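Long-range contacts in Cow rumen GH26 endo-mannanase (Metagenome, PDB 6UEH), which probably hydrolyses internal beta-1,4-mannosidic linkages in mannans such as galactomannan, as a family 26 glycoside hydrolase carrying an accessory CBM6-type domain: residues R309-E313 and L426-D430; V228-I234 and L482-K486. All coordinates share one frame; numbering follows the deposited sequence.

Contact 1: residues R309-E313 and L426-D430. With ACT (acetate ion), chain D.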
loop_
_atom_site.group_PDB
_atom_site.type_symbol
_atom_site.label_atom_id
_atom_site.label_comp_id
_atom_site.label_asym_id
_atom_site.label_seq_id
_atom_site.Cartn_x
_atom_site.Cartn_y
_atom_site.Cartn_z
ATOM N N ARG A 309 9.442 9.347 -3.619
ATOM C CA ARG A 309 9.321 7.912 -3.381
ATOM C C ARG A 309 10.533 7.152 -3.932
ATOM O O ARG A 309 10.430 6.433 -4.926
ATOM C CB ARG A 309 8.021 7.387 -4.007
ATOM C CG ARG A 309 7.647 5.962 -3.621
ATOM C CD ARG A 309 6.252 5.612 -4.127
ATOM N NE ARG A 309 6.127 5.785 -5.572
ATOM C CZ ARG A 309 6.126 4.783 -6.446
ATOM N NH1 ARG A 309 6.229 3.528 -6.021
ATOM N NH2 ARG A 309 6.007 5.033 -7.744
ATOM N N PRO A 310 11.696 7.315 -3.283
ATOM C CA PRO A 310 12.891 6.608 -3.743
ATOM C C PRO A 310 12.886 5.172 -3.248
ATOM O O PRO A 310 12.061 4.848 -2.392
ATOM C CB PRO A 310 14.023 7.404 -3.100
ATOM C CG PRO A 310 13.437 7.832 -1.788
ATOM C CD PRO A 310 11.960 8.078 -2.049
ATOM N N LEU A 311 13.781 4.337 -3.774
ATOM C CA LEU A 311 14.004 2.997 -3.235
ATOM C C LEU A 311 12.694 2.236 -3.068
ATOM O O LEU A 311 12.449 1.620 -2.029
ATOM C CB LEU A 311 14.736 3.092 -1.893
ATOM C CG LEU A 311 16.085 3.817 -1.931
ATOM C CD1 LEU A 311 16.568 4.152 -0.527
ATOM C CD2 LEU A 311 17.114 2.966 -2.655
ATOM N N HIS A 312 11.857 2.292 -4.098
ATOM C CA HIS A 312 10.486 1.808 -4.007
ATOM C C HIS A 312 10.360 0.312 -4.291
ATOM O O HIS A 312 11.296 -0.315 -4.795
ATOM C CB HIS A 312 9.591 2.604 -4.964
ATOM C CG HIS A 312 9.868 2.346 -6.413
ATOM N ND1 HIS A 312 11.098 2.581 -6.990
ATOM C CD2 HIS A 312 9.069 1.886 -7.404
ATOM C CE1 HIS A 312 11.047 2.267 -8.272
ATOM N NE2 HIS A 312 9.827 1.844 -8.550
ATOM N N GLU A 313 9.199 -0.245 -3.950
ATOM C CA GLU A 313 8.893 -1.662 -4.152
ATOM C C GLU A 313 10.002 -2.570 -3.626
ATOM O O GLU A 313 10.347 -3.571 -4.252
ATOM C CB GLU A 313 8.639 -1.944 -5.636
ATOM C CG GLU A 313 7.454 -1.185 -6.214
ATOM C CD GLU A 313 7.165 -1.557 -7.663
ATOM O OE1 GLU A 313 7.939 -2.342 -8.245
ATOM O OE2 GLU A 313 6.164 -1.063 -8.224
ATOM N N LEU A 426 -2.228 4.437 -2.806
ATOM C CA LEU A 426 -1.902 3.578 -3.935
ATOM C C LEU A 426 -0.903 4.317 -4.816
ATOM O O LEU A 426 -1.288 5.029 -5.745
ATOM C CB LEU A 426 -3.157 3.203 -4.726
ATOM C CG LEU A 426 -4.153 2.278 -4.023
ATOM C CD1 LEU A 426 -5.428 2.131 -4.843
ATOM C CD2 LEU A 426 -3.520 0.918 -3.757
ATOM N N ALA A 427 0.380 4.164 -4.500
ATOM C CA ALA A 427 1.445 4.895 -5.186
ATOM C C ALA A 427 1.541 4.508 -6.658
ATOM O O ALA A 427 1.913 5.328 -7.498
ATOM C CB ALA A 427 2.777 4.659 -4.489
ATOM N N GLU A 428 1.230 3.249 -6.950
ATOM C CA GLU A 428 1.139 2.751 -8.321
ATOM C C GLU A 428 0.010 1.737 -8.425
ATOM O O GLU A 428 -0.310 1.055 -7.451
ATOM C CB GLU A 428 2.442 2.086 -8.781
ATOM C CG GLU A 428 3.664 2.977 -8.837
ATOM C CD GLU A 428 4.866 2.258 -9.423
ATOM O OE1 GLU A 428 4.668 1.222 -10.090
ATOM O OE2 GLU A 428 6.004 2.722 -9.214
ATOM N N ASN A 429 -0.582 1.627 -9.610
ATOM C CA ASN A 429 -1.548 0.568 -9.866
ATOM C C ASN A 429 -1.751 0.315 -11.353
ATOM O O ASN A 429 -1.366 1.133 -12.193
ATOM C CB ASN A 429 -2.900 0.882 -9.207
ATOM C CG ASN A 429 -3.381 2.302 -9.483
ATOM O OD1 ASN A 429 -3.280 3.185 -8.625
ATOM N ND2 ASN A 429 -3.912 2.525 -10.679
ATOM N N ASP A 430 -2.324 -0.837 -11.685
ATOM C CA ASP A 430 -2.891 -1.000 -13.011
ATOM C C ASP A 430 -4.308 -0.458 -12.926
ATOM O O ASP A 430 -4.534 0.720 -13.189
ATOM C CB ASP A 430 -2.844 -2.462 -13.504
ATOM C CG ASP A 430 -3.062 -3.481 -12.397
ATOM O OD1 ASP A 430 -3.684 -3.144 -11.370
ATOM O OD2 ASP A 430 -2.612 -4.636 -12.570
HETATM C C ACT D . 7.877 0.559 -11.670
HETATM O O ACT D . 8.989 0.158 -12.078
HETATM O OXT ACT D . 7.900 1.309 -10.670
HETATM C CH3 ACT D . 6.597 0.166 -12.345
#
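Arg309 and Glu428 meet with their flat ends at 89° to each other. Arg309 NH2 donates to Glu428 OE2 at 2.7 Å and 166°, almost exactly in the guanidinium plane and on that oxygen's anti lone pair. NH1 of Arg309 adds a weak bond to the same OE2, so one oxygen takes the whole salt bridge. A bend at chi3 (57°) swings the guanidinium off the otherwise extended chain, and Ala427 CB sits over one of its faces, toward the rim, 3.7 Å from Arg309 NE. Glu313 crosses Glu428 at about a right angle; its OE2 lies 3.3 Å from Glu428 OE1, two acceptors side by side, while Trp326 holds Glu313 OE1 and Tyr388 holds Glu428 OE1. His312 NE2 donates at the ring edge to OXT of an acetate, probably from the crystallisation liquor, at 2.9 Å; that OXT is 2.8 Å from Glu428 OE2, and His240 also binds the acetate. Glutamates at the C-terminal ends of the fourth and seventh barrel strands fit this family's acid/base and nucleophile, probably Glu313 and Glu428. Arg309 NH1 reaches on to Asp386 and Asn362, joining strand 306-309 to strands 357-362 and 382-387, which lie between it and strand 423-429.

Contact 2: residues V228-I234 and L482-K486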
loop_
_atom_site.group_PDB
_atom_site.type_symbol
_atom_site.label_atom_id
_atom_site.label_comp_id
_atom_site.label_asym_id
_atom_site.label_seq_id
_atom_site.Cartn_x
_atom_site.Cartn_y
_atom_site.Cartn_z
ATOM N N VAL A 228 3.381 22.085 -10.695
ATOM C CA VAL A 228 3.090 22.643 -9.380
ATOM C C VAL A 228 2.856 24.150 -9.425
ATOM O O VAL A 228 1.817 24.635 -8.978
ATOM C CB VAL A 228 4.230 22.345 -8.384
ATOM C CG1 VAL A 228 3.987 23.061 -7.063
ATOM C CG2 VAL A 228 4.370 20.844 -8.168
ATOM N N LYS A 229 3.819 24.884 -9.971
ATOM C CA LYS A 229 3.807 26.341 -9.893
ATOM C C LYS A 229 2.866 27.001 -10.900
ATOM O O LYS A 229 2.366 28.099 -10.657
ATOM C CB LYS A 229 5.226 26.886 -10.079
ATOM C CG LYS A 229 6.225 26.364 -9.054
ATOM C CD LYS A 229 6.080 27.063 -7.707
ATOM C CE LYS A 229 6.752 28.430 -7.722
ATOM N NZ LYS A 229 6.624 29.144 -6.421
ATOM N N GLU A 230 2.621 26.342 -12.027
ATOM C CA GLU A 230 1.799 26.948 -13.070
ATOM C C GLU A 230 0.409 26.325 -13.185
ATOM O O GLU A 230 -0.551 27.014 -13.528
ATOM C CB GLU A 230 2.517 26.876 -14.420
ATOM C CG GLU A 230 3.771 27.741 -14.482
ATOM C CD GLU A 230 4.370 27.817 -15.872
ATOM O OE1 GLU A 230 4.045 26.951 -16.712
ATOM O OE2 GLU A 230 5.167 28.745 -16.123
ATOM N N ARG A 231 0.289 25.035 -12.892
ATOM C CA ARG A 231 -1.010 24.373 -12.986
ATOM C C ARG A 231 -1.643 24.116 -11.622
ATOM O O ARG A 231 -2.802 23.709 -11.539
ATOM C CB ARG A 231 -0.884 23.061 -13.758
ATOM C CG ARG A 231 -0.564 23.260 -15.225
ATOM C CD ARG A 231 -1.098 22.120 -16.066
ATOM N NE ARG A 231 -0.023 21.345 -16.675
ATOM C CZ ARG A 231 -0.219 20.351 -17.535
ATOM N NH1 ARG A 231 0.817 19.699 -18.043
ATOM N NH2 ARG A 231 -1.454 20.012 -17.885
ATOM N N GLY A 232 -0.884 24.357 -10.559
ATOM C CA GLY A 232 -1.394 24.223 -9.206
ATOM C C GLY A 232 -1.583 22.784 -8.767
ATOM O O GLY A 232 -2.399 22.493 -7.891
ATOM N N GLY A 233 -0.818 21.882 -9.372
ATOM C CA GLY A 233 -0.933 20.468 -9.069
ATOM C C GLY A 233 0.024 19.986 -7.997
ATOM O O GLY A 233 0.820 20.758 -7.458
ATOM N N ILE A 234 -0.072 18.697 -7.690
ATOM C CA ILE A 234 0.788 18.047 -6.713
ATOM C C ILE A 234 1.749 17.110 -7.436
ATOM O O ILE A 234 1.340 16.378 -8.333
ATOM C CB ILE A 234 -0.036 17.251 -5.679
ATOM C CG1 ILE A 234 -0.985 18.186 -4.921
ATOM C CG2 ILE A 234 0.876 16.509 -4.712
ATOM C CD1 ILE A 234 -1.904 17.469 -3.957
ATOM N N LEU A 482 -7.954 21.390 -6.134
ATOM C CA LEU A 482 -6.817 21.760 -5.300
ATOM C C LEU A 482 -6.833 23.250 -4.958
ATOM O O LEU A 482 -7.359 24.061 -5.717
ATOM C CB LEU A 482 -5.505 21.390 -5.996
ATOM C CG LEU A 482 -5.279 19.897 -6.250
ATOM C CD1 LEU A 482 -3.900 19.664 -6.849
ATOM C CD2 LEU A 482 -5.455 19.089 -4.967
ATOM N N PRO A 483 -6.264 23.615 -3.800
ATOM C CA PRO A 483 -6.259 25.020 -3.377
ATOM C C PRO A 483 -5.217 25.868 -4.104
ATOM O O PRO A 483 -5.439 27.061 -4.313
ATOM C CB PRO A 483 -5.924 24.940 -1.878
ATOM C CG PRO A 483 -6.069 23.487 -1.503
ATOM C CD PRO A 483 -5.757 22.724 -2.744
ATOM N N PHE A 484 -4.101 25.254 -4.483
ATOM C CA PHE A 484 -2.934 25.988 -4.968
ATOM C C PHE A 484 -3.209 26.791 -6.236
ATOM O O PHE A 484 -4.068 26.435 -7.041
ATOM C CB PHE A 484 -1.772 25.019 -5.196
ATOM C CG PHE A 484 -1.373 24.256 -3.961
ATOM C CD1 PHE A 484 -0.501 24.810 -3.036
ATOM C CD2 PHE A 484 -1.882 22.988 -3.718
ATOM C CE1 PHE A 484 -0.137 24.112 -1.894
ATOM C CE2 PHE A 484 -1.522 22.286 -2.576
ATOM C CZ PHE A 484 -0.651 22.850 -1.664
ATOM N N SER A 485 -2.460 27.877 -6.405
ATOM C CA SER A 485 -2.686 28.813 -7.502
ATOM C C SER A 485 -2.219 28.259 -8.843
ATOM O O SER A 485 -1.189 27.591 -8.931
ATOM C CB SER A 485 -1.983 30.143 -7.220
ATOM O OG SER A 485 -0.577 29.976 -7.168
ATOM N N LYS A 486 -2.985 28.553 -9.889
ATOM C CA LYS A 486 -2.669 28.084 -11.232
ATOM C C LYS A 486 -2.145 29.229 -12.092
ATOM O O LYS A 486 -2.769 30.286 -12.182
ATOM C CB LYS A 486 -3.899 27.452 -11.889
ATOM C CG LYS A 486 -4.741 26.603 -10.949
ATOM C CD LYS A 486 -5.922 27.396 -10.409
ATOM C CE LYS A 486 -6.613 26.654 -9.282
ATOM N NZ LYS A 486 -7.717 27.441 -8.678
HETATM O O HOH W 1 2.326 29.600 -8.661
#
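The turn that leads from helix 220-230 into barrel strand 234-238 is where the C-terminal tail, 482-486, packs, with Gly232 against Ser485 and Phe484 at its middle. Gly232 has positive phi (73°) and is the first residue to leave the helical run; its NH still makes a weak bond to Val228 O, and the helix widens into a pi-type turn over 228-230. Having no side chain on the face turned to the tail, Gly232 brings its CA to 3.4 Å from Ser485 O. Its carbonyl oxygen is flanked by two side chains of the tail: Leu482 CD1 at 3.4 Å and Phe484 CB at 3.7 Å from Gly232 O.

In the beta/alpha barrel of this family such a helix-to-strand turn lies at the N-terminal ends of the strands, the end away from the catalytic centre. Here Leu482 reaches the first strand residue: its CD1 is 3.8 Å from Ile234 CG1, the two side chains crossing at a slant, and the branched end of Leu482 also touches Gly233. Helix 152-164 borders this apolar patch, Leu157 meeting Ile234 and Tyr160 meeting Leu482. At the outer end Lys486 lays its CG 3.5 Å from Arg231 O, and a bend at chi2 (97°) then carries the rest of the chain away. The Arg231 side chain starts away from the tail, and its guanidinium forms salt bridges with Glu186 and Glu226. No direct hydrogen bond joins the two segments; a water 3.3 Å from Ser485 OG also approaches Lys229 O, at a distance short enough to be doubtful.

Along the chain the order is 228-234, 309-313, 426-430, 482-486, so contact 2 joins pieces that bracket both segments of contact 1. The contacts share the eight-stranded parallel barrel but not an end of it: contact 1 lies at the C-terminal ends of strands 306-309 and 423-429, whereas contact 2 lies at the start of strand 234-238. Their centres are 23 Å apart and their nearest atoms about 11 Å, so the two do not meet. Strand 234-238 neighbours strand 306-309, and a backbone bond between Ala237 and Arg309 links the two regions. The tail thus packs on the barrel remote from the probable catalytic pair, resting against the outside of its N-terminal end.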